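Local coordinates for cytidylate kinase-like family protein (PDB 3FDI), which is of unknown function but belongs to the cytidylate kinase-like family of P-loop NTPases, and so may transfer phosphate from a nucleoside triphosphate, at residues Tyr159-Phe162 with Ser166-Gly169; Glu38-Val43 with Phe87-Lys92; Lys24-His29 with Asp190-Tyr195. All coordinates share one frame; numbering follows the deposited sequence.

Interaction 1: Tyr159-Phe162 with Ser166-Gly169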
loop_
_atom_site.group_PDB
_atom_site.type_symbol
_atom_site.label_atom_id
_atom_site.label_comp_id
_atom_site.label_asym_id
_atom_site.label_seq_id
_atom_site.Cartn_x
_atom_site.Cartn_y
_atom_site.Cartn_z
ATOM N N TYR B 159 -10.743 7.848 -5.564
ATOM C CA TYR B 159 -10.765 8.986 -6.476
ATOM C C TYR B 159 -9.366 9.649 -6.524
ATOM O O TYR B 159 -8.781 9.823 -7.587
ATOM C CB TYR B 159 -11.875 9.960 -6.062
ATOM C CG TYR B 159 -11.767 11.363 -6.679
ATOM C CD1 TYR B 159 -12.134 11.616 -8.045
ATOM C CD2 TYR B 159 -11.298 12.418 -5.917
ATOM C CE1 TYR B 159 -12.025 12.892 -8.608
ATOM C CE2 TYR B 159 -11.214 13.688 -6.450
ATOM C CZ TYR B 159 -11.578 13.918 -7.786
ATOM O OH TYR B 159 -11.408 15.184 -8.244
ATOM N N HIS B 160 -8.833 9.961 -5.346
ATOM C CA HIS B 160 -7.540 10.614 -5.214
ATOM C C HIS B 160 -6.384 9.801 -5.786
ATOM O O HIS B 160 -5.522 10.365 -6.471
ATOM C CB HIS B 160 -7.226 10.923 -3.754
ATOM C CG HIS B 160 -5.978 11.739 -3.568
ATOM N ND1 HIS B 160 -4.724 11.177 -3.510
ATOM C CD2 HIS B 160 -5.797 13.076 -3.408
ATOM C CE1 HIS B 160 -3.822 12.133 -3.365
ATOM N NE2 HIS B 160 -4.449 13.289 -3.263
ATOM N N ASN B 161 -6.321 8.506 -5.457
ATOM C CA ASN B 161 -5.137 7.695 -5.857
ATOM C C ASN B 161 -5.236 7.266 -7.302
ATOM O O ASN B 161 -4.264 6.802 -7.920
ATOM C CB ASN B 161 -4.907 6.482 -4.924
ATOM C CG ASN B 161 -4.592 6.895 -3.450
ATOM O OD1 ASN B 161 -4.379 8.090 -3.133
ATOM N ND2 ASN B 161 -4.580 5.892 -2.546
ATOM N N PHE B 162 -6.425 7.393 -7.874
ATOM C CA PHE B 162 -6.527 7.163 -9.283
ATOM C C PHE B 162 -5.867 8.320 -10.032
ATOM O O PHE B 162 -5.086 8.065 -10.940
ATOM C CB PHE B 162 -7.960 7.032 -9.753
ATOM C CG PHE B 162 -8.070 6.762 -11.250
ATOM C CD1 PHE B 162 -7.636 5.554 -11.777
ATOM C CD2 PHE B 162 -8.541 7.729 -12.115
ATOM C CE1 PHE B 162 -7.737 5.292 -13.132
ATOM C CE2 PHE B 162 -8.639 7.484 -13.493
ATOM C CZ PHE B 162 -8.253 6.265 -14.004
ATOM N N SER B 166 0.746 10.598 -5.551
ATOM C CA SER B 166 0.812 10.671 -4.080
ATOM C C SER B 166 -0.417 9.948 -3.450
ATOM O O SER B 166 -1.427 9.683 -4.114
ATOM C CB SER B 166 0.786 12.138 -3.656
ATOM O OG SER B 166 -0.485 12.636 -4.098
ATOM N N LYS B 167 -0.321 9.663 -2.159
ATOM C CA LYS B 167 -1.297 8.789 -1.497
ATOM C C LYS B 167 -2.211 9.565 -0.566
ATOM O O LYS B 167 -1.759 10.335 0.296
ATOM C CB LYS B 167 -0.559 7.698 -0.695
ATOM C CG LYS B 167 0.282 6.752 -1.566
ATOM C CD LYS B 167 -0.554 5.893 -2.492
ATOM C CE LYS B 167 0.269 5.158 -3.559
ATOM N NZ LYS B 167 -0.686 4.558 -4.597
ATOM N N TRP B 168 -3.499 9.371 -0.765
ATOM C CA TRP B 168 -4.525 9.958 0.079
ATOM C C TRP B 168 -4.243 9.648 1.550
ATOM O O TRP B 168 -4.072 8.508 1.903
ATOM C CB TRP B 168 -5.864 9.364 -0.260
ATOM C CG TRP B 168 -6.995 9.963 0.500
ATOM C CD1 TRP B 168 -7.637 11.115 0.208
ATOM C CD2 TRP B 168 -7.648 9.423 1.651
ATOM N NE1 TRP B 168 -8.652 11.338 1.108
ATOM C CE2 TRP B 168 -8.679 10.309 2.001
ATOM C CE3 TRP B 168 -7.461 8.271 2.417
ATOM C CZ2 TRP B 168 -9.527 10.090 3.076
ATOM C CZ3 TRP B 168 -8.330 8.028 3.487
ATOM C CH2 TRP B 168 -9.334 8.952 3.812
ATOM N N GLY B 169 -4.215 10.654 2.388
ATOM C CA GLY B 169 -4.034 10.433 3.826
ATOM C C GLY B 169 -2.601 10.243 4.331
ATOM O O GLY B 169 -2.398 10.165 5.524
HETATM O O HOH W 1 -4.051 6.305 0.276
#
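The C-terminal end of helix 142-163 is joined to the loop that follows it by the side chains of His160 and Asn161, which meet the backbone and indole of Trp168. The central atom is Asn161 OD1. It accepts the backbone N-H of Trp168 at 2.8 Å from Trp168 N, with an N-H...O angle of 167° and the donor lying in the carbonyl plane on a lone pair. The same oxygen also accepts the N-H of His160 ND1, 3.1 Å from Asn161 OD1; this bond also lies in the carbonyl plane, and the oxygen sits at the edge of the imidazole, close to its plane. Two donors thus grip one carbonyl oxygen. The loop leads on to strand 176-180 of the parallel sheet of this P-loop NTPase fold, and the contact turns the chain back beside the helix it has just left. Asn161 ND2 donates to a water, 2.9 Å away, which in turn donates to Trp168 O, so that the amide serves both the N-H and the C=O of one residue. An alanine in place of Asn161 would remove this amide and would probably leave the Trp168 N-H and His160 ND1 without their shared acceptor. With CG anti to the backbone N (chi1 -173°), the His160 ring is carried toward the loop, where the edge of the Trp168 indole meets its face in an offset edge-to-face pair, centroids 5.7 Å apart for the five-membered ring and planes at 61°. At the imidazole edge, His160 CE1 lies 3.5 Å from Ser166 OG. His160 NE2 bonds to Glu109 of helix 108-111, which with the ND1 bond fixes the ring's rotation. Beside the amide, the aliphatic part of Lys167 passes with its CD 4.0 Å from Asn161 ND2.

Interaction 2: Glu38-Val43 with Phe87-Lys92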
loop_
_atom_site.group_PDB
_atom_site.type_symbol
_atom_site.label_atom_id
_atom_site.label_comp_id
_atom_site.label_asym_id
_atom_site.label_seq_id
_atom_site.Cartn_x
_atom_site.Cartn_y
_atom_site.Cartn_z
ATOM N N GLU B 38 -19.764 19.936 -4.765
ATOM C CA GLU B 38 -21.102 20.408 -5.105
ATOM C C GLU B 38 -21.081 21.624 -6.053
ATOM O O GLU B 38 -21.808 21.698 -7.051
ATOM C CB GLU B 38 -21.831 20.781 -3.820
ATOM C CG GLU B 38 -23.201 21.461 -4.072
ATOM C CD GLU B 38 -23.720 22.223 -2.876
ATOM O OE1 GLU B 38 -23.184 22.034 -1.774
ATOM O OE2 GLU B 38 -24.691 22.999 -3.063
ATOM N N LEU B 39 -20.249 22.588 -5.711
ATOM C CA LEU B 39 -20.190 23.816 -6.452
ATOM C C LEU B 39 -19.558 23.547 -7.802
ATOM O O LEU B 39 -20.027 24.040 -8.816
ATOM C CB LEU B 39 -19.372 24.800 -5.648
ATOM C CG LEU B 39 -19.343 26.231 -6.103
ATOM C CD1 LEU B 39 -19.081 27.133 -4.858
ATOM C CD2 LEU B 39 -18.276 26.378 -7.193
ATOM N N LEU B 40 -18.475 22.763 -7.799
ATOM C CA LEU B 40 -17.793 22.385 -9.040
ATOM C C LEU B 40 -18.693 21.557 -9.934
ATOM O O LEU B 40 -18.620 21.671 -11.143
ATOM C CB LEU B 40 -16.458 21.661 -8.756
ATOM C CG LEU B 40 -15.278 22.580 -8.362
ATOM C CD1 LEU B 40 -14.002 21.831 -8.066
ATOM C CD2 LEU B 40 -15.046 23.586 -9.494
ATOM N N ASP B 41 -19.578 20.756 -9.357
ATOM C CA ASP B 41 -20.582 20.101 -10.161
ATOM C C ASP B 41 -21.372 21.072 -11.000
ATOM O O ASP B 41 -21.645 20.785 -12.174
ATOM C CB ASP B 41 -21.494 19.231 -9.310
ATOM C CG ASP B 41 -20.795 17.934 -8.872
ATOM O OD1 ASP B 41 -19.773 17.571 -9.485
ATOM O OD2 ASP B 41 -21.244 17.290 -7.902
ATOM N N GLU B 42 -21.690 22.236 -10.432
ATOM C CA GLU B 42 -22.348 23.303 -11.201
ATOM C C GLU B 42 -21.423 24.080 -12.145
ATOM O O GLU B 42 -21.586 24.007 -13.363
ATOM C CB GLU B 42 -23.085 24.279 -10.260
ATOM C CG GLU B 42 -24.339 23.696 -9.650
ATOM C CD GLU B 42 -25.236 23.064 -10.710
ATOM O OE1 GLU B 42 -25.568 23.747 -11.695
ATOM O OE2 GLU B 42 -25.597 21.882 -10.582
ATOM N N VAL B 43 -20.458 24.807 -11.579
ATOM C CA VAL B 43 -19.713 25.855 -12.313
ATOM C C VAL B 43 -18.674 25.317 -13.291
ATOM O O VAL B 43 -18.123 26.080 -14.090
ATOM C CB VAL B 43 -18.924 26.845 -11.379
ATOM C CG1 VAL B 43 -18.861 28.293 -12.026
ATOM C CG2 VAL B 43 -19.502 26.914 -9.960
ATOM N N PHE B 87 -10.699 20.080 -12.730
ATOM C CA PHE B 87 -9.267 20.339 -12.499
ATOM C C PHE B 87 -8.917 21.657 -13.165
ATOM O O PHE B 87 -8.305 22.531 -12.559
ATOM C CB PHE B 87 -8.357 19.251 -13.083
ATOM C CG PHE B 87 -8.508 17.902 -12.456
ATOM C CD1 PHE B 87 -8.985 17.744 -11.150
ATOM C CD2 PHE B 87 -8.133 16.776 -13.162
ATOM C CE1 PHE B 87 -9.120 16.496 -10.588
ATOM C CE2 PHE B 87 -8.272 15.530 -12.613
ATOM C CZ PHE B 87 -8.750 15.387 -11.302
ATOM N N ASN B 88 -9.385 21.806 -14.390
ATOM C CA ASN B 88 -9.077 23.001 -15.110
ATOM C C ASN B 88 -9.689 24.275 -14.490
ATOM O O ASN B 88 -9.008 25.322 -14.460
ATOM C CB ASN B 88 -9.455 22.847 -16.538
ATOM C CG ASN B 88 -8.773 23.856 -17.401
ATOM O OD1 ASN B 88 -7.593 24.205 -17.173
ATOM N ND2 ASN B 88 -9.510 24.379 -18.377
ATOM N N PHE B 89 -10.935 24.188 -13.982
ATOM C CA PHE B 89 -11.542 25.278 -13.194
ATOM C C PHE B 89 -10.620 25.701 -12.085
ATOM O O PHE B 89 -10.384 26.869 -11.887
ATOM C CB PHE B 89 -12.909 24.876 -12.605
ATOM C CG PHE B 89 -13.561 25.936 -11.728
ATOM C CD1 PHE B 89 -14.508 26.800 -12.244
ATOM C CD2 PHE B 89 -13.273 26.010 -10.389
ATOM C CE1 PHE B 89 -15.112 27.782 -11.427
ATOM C CE2 PHE B 89 -13.860 26.963 -9.579
ATOM C CZ PHE B 89 -14.761 27.848 -10.090
ATOM N N ILE B 90 -10.121 24.732 -11.345
ATOM C CA ILE B 90 -9.316 24.965 -10.181
ATOM C C ILE B 90 -7.993 25.580 -10.548
ATOM O O ILE B 90 -7.531 26.498 -9.882
ATOM C CB ILE B 90 -9.100 23.649 -9.452
ATOM C CG1 ILE B 90 -10.420 23.249 -8.774
ATOM C CG2 ILE B 90 -8.038 23.758 -8.387
ATOM C CD1 ILE B 90 -10.348 21.909 -7.984
ATOM N N ARG B 91 -7.404 25.059 -11.623
ATOM C CA ARG B 91 -6.130 25.519 -12.115
ATOM C C ARG B 91 -6.246 26.965 -12.638
ATOM O O ARG B 91 -5.410 27.795 -12.336
ATOM C CB ARG B 91 -5.650 24.562 -13.213
ATOM C CG ARG B 91 -4.242 24.832 -13.776
ATOM C CD ARG B 91 -4.037 24.234 -15.192
ATOM N NE ARG B 91 -4.980 24.827 -16.138
ATOM C CZ ARG B 91 -4.825 25.989 -16.770
ATOM N NH1 ARG B 91 -3.733 26.750 -16.613
ATOM N NH2 ARG B 91 -5.801 26.418 -17.548
ATOM N N LYS B 92 -7.277 27.254 -13.414
ATOM C CA LYS B 92 -7.493 28.605 -13.937
ATOM C C LYS B 92 -7.737 29.608 -12.829
ATOM O O LYS B 92 -7.155 30.679 -12.847
ATOM C CB LYS B 92 -8.670 28.658 -14.923
ATOM C CG LYS B 92 -8.326 28.162 -16.312
ATOM C CD LYS B 92 -9.527 28.293 -17.285
ATOM C CE LYS B 92 -9.192 27.747 -18.696
ATOM N NZ LYS B 92 -10.185 28.107 -19.772
#
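Helix segments 38-43 and 87-92 run almost perpendicular to each other: their N-to-C directions differ by 96°, and their axes come within 10.7 Å. The nearest pair of CA atoms across the segments is that of Leu40 and Phe89, 8.0 Å apart. Both helices belong to the alpha/beta P-loop NTPase fold, in which helices pack around a parallel sheet; here Leu40 and Ile90 both also touch Ile103 of strand 101-104, so the contact reaches down to the sheet. At this crossing the interface is apolar, and three side-chain pairs carry it. Leu40 sends its two methyls to different partners. CD2 is directed at the Phe89 ring, approaching obliquely near CG, CD2 and CE2; the modelled spacing there is too short to be reliable, and the exact fit of the two is doubtful. CD1 instead meets the end of Ile90, with Leu40 CD1 and Ile90 CD1 3.7 Å apart and the two side chains crossing at about a right angle. Ile90 CG1 is the next atom of that chain, 3.9 Å from Leu40 CD1. A chi1 of 177° swings the Phe89 ring away from its own backbone N, and this brings the ring against both Leu40 and Val43, about one turn apart on the other helix. The same ring has an edge-to-face partner in Tyr35, just ahead of helix 37-43. Leu40 and Ile90 are buried and both rest on Arg106, whereas Val43 is exposed at the margin of the contact. There Val43 touches the far part of the phenyl ring obliquely from CG1 and CB, its CB being 3.9 Å from Phe89 CE1 and its CG1 3.8 Å from Phe89 CE1.

Interaction 3: Lys24-His29 with Asp190-Tyr195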
loop_
_atom_site.group_PDB
_atom_site.type_symbol
_atom_site.label_atom_id
_atom_site.label_comp_id
_atom_site.label_asym_id
_atom_site.label_seq_id
_atom_site.Cartn_x
_atom_site.Cartn_y
_atom_site.Cartn_z
ATOM N N LYS B 24 -14.846 25.622 6.040
ATOM C CA LYS B 24 -15.746 26.773 6.265
ATOM C C LYS B 24 -15.177 27.829 7.201
ATOM O O LYS B 24 -15.151 29.004 6.872
ATOM C CB LYS B 24 -17.078 26.253 6.833
ATOM C CG LYS B 24 -18.243 27.209 6.785
ATOM C CD LYS B 24 -19.533 26.381 6.646
ATOM C CE LYS B 24 -20.828 27.139 7.006
ATOM N NZ LYS B 24 -21.259 26.885 8.425
ATOM N N LYS B 25 -14.718 27.415 8.375
ATOM C CA LYS B 25 -14.104 28.350 9.313
ATOM C C LYS B 25 -12.908 29.099 8.721
ATOM O O LYS B 25 -12.814 30.311 8.854
ATOM C CB LYS B 25 -13.755 27.655 10.638
ATOM C CG LYS B 25 -15.036 27.290 11.413
ATOM C CD LYS B 25 -14.830 26.414 12.652
ATOM C CE LYS B 25 -16.037 26.605 13.621
ATOM N NZ LYS B 25 -15.984 25.774 14.863
ATOM N N LEU B 26 -12.034 28.405 8.028
ATOM C CA LEU B 26 -10.929 29.046 7.309
ATOM C C LEU B 26 -11.440 30.067 6.260
ATOM O O LEU B 26 -10.923 31.191 6.196
ATOM C CB LEU B 26 -10.054 27.975 6.612
ATOM C CG LEU B 26 -9.239 27.066 7.523
ATOM C CD1 LEU B 26 -8.653 25.783 6.773
ATOM C CD2 LEU B 26 -8.128 27.919 8.253
ATOM N N ALA B 27 -12.422 29.679 5.436
ATOM C CA ALA B 27 -12.917 30.546 4.357
ATOM C C ALA B 27 -13.469 31.848 4.946
ATOM O O ALA B 27 -13.212 32.943 4.454
ATOM C CB ALA B 27 -14.017 29.818 3.504
ATOM N N GLU B 28 -14.199 31.710 6.040
ATOM C CA GLU B 28 -14.709 32.852 6.768
ATOM C C GLU B 28 -13.595 33.678 7.390
ATOM O O GLU B 28 -13.682 34.884 7.381
ATOM C CB GLU B 28 -15.685 32.414 7.866
ATOM C CG GLU B 28 -17.094 32.075 7.345
ATOM C CD GLU B 28 -17.951 31.326 8.358
ATOM O OE1 GLU B 28 -17.547 31.206 9.544
ATOM O OE2 GLU B 28 -19.017 30.841 7.955
ATOM N N HIS B 29 -12.554 33.053 7.935
ATOM C CA HIS B 29 -11.497 33.839 8.574
ATOM C C HIS B 29 -10.771 34.709 7.565
ATOM O O HIS B 29 -10.473 35.866 7.842
ATOM C CB HIS B 29 -10.469 32.969 9.270
ATOM C CG HIS B 29 -9.353 33.752 9.893
ATOM N ND1 HIS B 29 -8.148 33.975 9.263
ATOM C CD2 HIS B 29 -9.263 34.362 11.095
ATOM C CE1 HIS B 29 -7.361 34.675 10.054
ATOM N NE2 HIS B 29 -8.011 34.920 11.176
ATOM N N ASP B 190 -7.266 27.150 13.942
ATOM C CA ASP B 190 -6.280 28.163 14.404
ATOM C C ASP B 190 -4.872 27.750 14.050
ATOM O O ASP B 190 -4.040 28.593 13.721
ATOM C CB ASP B 190 -6.335 28.424 15.918
ATOM C CG ASP B 190 -7.596 29.217 16.370
ATOM O OD1 ASP B 190 -8.350 29.840 15.562
ATOM O OD2 ASP B 190 -7.853 29.211 17.592
HETATM N N MSE B 191 -4.598 26.459 14.137
HETATM C CA MSE B 191 -3.285 25.977 13.869
HETATM C C MSE B 191 -2.964 26.084 12.376
HETATM O O MSE B 191 -1.787 26.255 12.019
HETATM C CB MSE B 191 -3.174 24.528 14.285
HETATM C CG MSE B 191 -3.324 24.313 15.783
HETATM SE SE MSE B 191 -3.466 22.421 16.207
HETATM C CE MSE B 191 -1.724 21.869 15.569
ATOM N N ILE B 192 -3.990 25.946 11.515
ATOM C CA ILE B 192 -3.789 26.046 10.066
ATOM C C ILE B 192 -3.519 27.497 9.724
ATOM O O ILE B 192 -2.647 27.802 8.899
ATOM C CB ILE B 192 -5.022 25.499 9.246
ATOM C CG1 ILE B 192 -5.107 23.976 9.403
ATOM C CG2 ILE B 192 -4.921 25.895 7.750
ATOM C CD1 ILE B 192 -6.431 23.346 8.983
ATOM N N ILE B 193 -4.215 28.394 10.413
ATOM C CA ILE B 193 -4.056 29.833 10.193
ATOM C C ILE B 193 -2.637 30.300 10.625
ATOM O O ILE B 193 -1.983 31.137 9.971
ATOM C CB ILE B 193 -5.108 30.624 11.004
ATOM C CG1 ILE B 193 -6.514 30.409 10.453
ATOM C CG2 ILE B 193 -4.727 32.118 11.080
ATOM C CD1 ILE B 193 -7.558 30.766 11.468
ATOM N N LYS B 194 -2.165 29.754 11.729
ATOM C CA LYS B 194 -0.803 30.024 12.185
ATOM C C LYS B 194 0.213 29.533 11.164
ATOM O O LYS B 194 1.144 30.252 10.815
ATOM C CB LYS B 194 -0.580 29.331 13.532
ATOM C CG LYS B 194 0.816 29.506 14.188
ATOM C CD LYS B 194 0.775 28.935 15.614
ATOM C CE LYS B 194 1.753 29.563 16.601
ATOM N NZ LYS B 194 1.521 30.983 16.958
ATOM N N TYR B 195 0.034 28.309 10.654
ATOM C CA TYR B 195 0.920 27.818 9.610
ATOM C C TYR B 195 0.969 28.823 8.444
ATOM O O TYR B 195 2.053 29.269 7.992
ATOM C CB TYR B 195 0.457 26.430 9.116
ATOM C CG TYR B 195 1.399 25.754 8.161
ATOM C CD1 TYR B 195 2.332 24.817 8.613
ATOM C CD2 TYR B 195 1.367 26.027 6.818
ATOM C CE1 TYR B 195 3.181 24.171 7.750
ATOM C CE2 TYR B 195 2.248 25.375 5.940
ATOM C CZ TYR B 195 3.142 24.447 6.432
ATOM O OH TYR B 195 4.019 23.796 5.596
#
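One face of the His29 imidazole is covered by the CD1 methyl of Ile193, which sits over the ring centre, 3.8 Å above the plane. This is a CH-pi contact: Ile193 CD1 is 3.9 Å from the centroid of the His29 ring and only 10° off the ring normal. Its distances to individual ring atoms support a central position, since the methyl is 3.8 Å from His29 CG and 4.2 Å from His29 NE2. The CG2 branch lies on the same side of the ring plane, displaced outward near CE1, with Ile193 CG2 3.8 Å from His29 CE1, so the ring is touched by both arms of one side chain. His29 gets there through a nearly straight first torsion (chi1 178°), which extends the ring toward the other helix, while Ile193 comes from the opposite direction. The contact buries His29 ND1, for which the model contains no hydrogen-bonding partner. One turn earlier, Leu26 slides past Ile193 in the opposite sense, with Leu26 CD2 3.7 Å from Ile193 CG1. Both its methyls also rest against Ile192 CG2, Leu26 CD2 being 3.8 Å from that atom; these two side chains cross at about a right angle. Ile192 is buried and continues the apolar layer to Val22 of helix 19-30 and to Ala121 and Ile123 of strand 118-125. The axes of segments 24-29 and 190-195 approach to 10.5 Å, with a signed crossing angle of -49°. Nearby, Lys25 forms a salt bridge with Asp186, a polar tie between the same two helices. Such packing of helix 19-30, which follows the first strand, against the C-terminal helix 185-197 beside a central parallel sheet belongs to the layered alpha/beta architecture of P-loop NTPases.

Overall arrangement
From the N terminus, helix 19-30 follows strand 8-13 and supplies the first half of interaction 3, whose partner comes only in C-terminal helix 185-197; that contact therefore closes a loop of 160 residues. Interactions 1 and 2 both nest inside it. Interaction 2 joins helix 37-43 to helix 81-95 and is complete before interaction 1 begins; the latter closes a short loop, with three residues between its segments, where helix 142-163 ends. Interactions 1 and 2 touch, through Tyr159 OH and Phe87 CE1, although their centres are 19 Å apart. Interactions 1 and 3 lie on opposite sides of the chain's centre, about 14 Å apart at their nearest atoms, yet both touch one neighbouring copy of this protein.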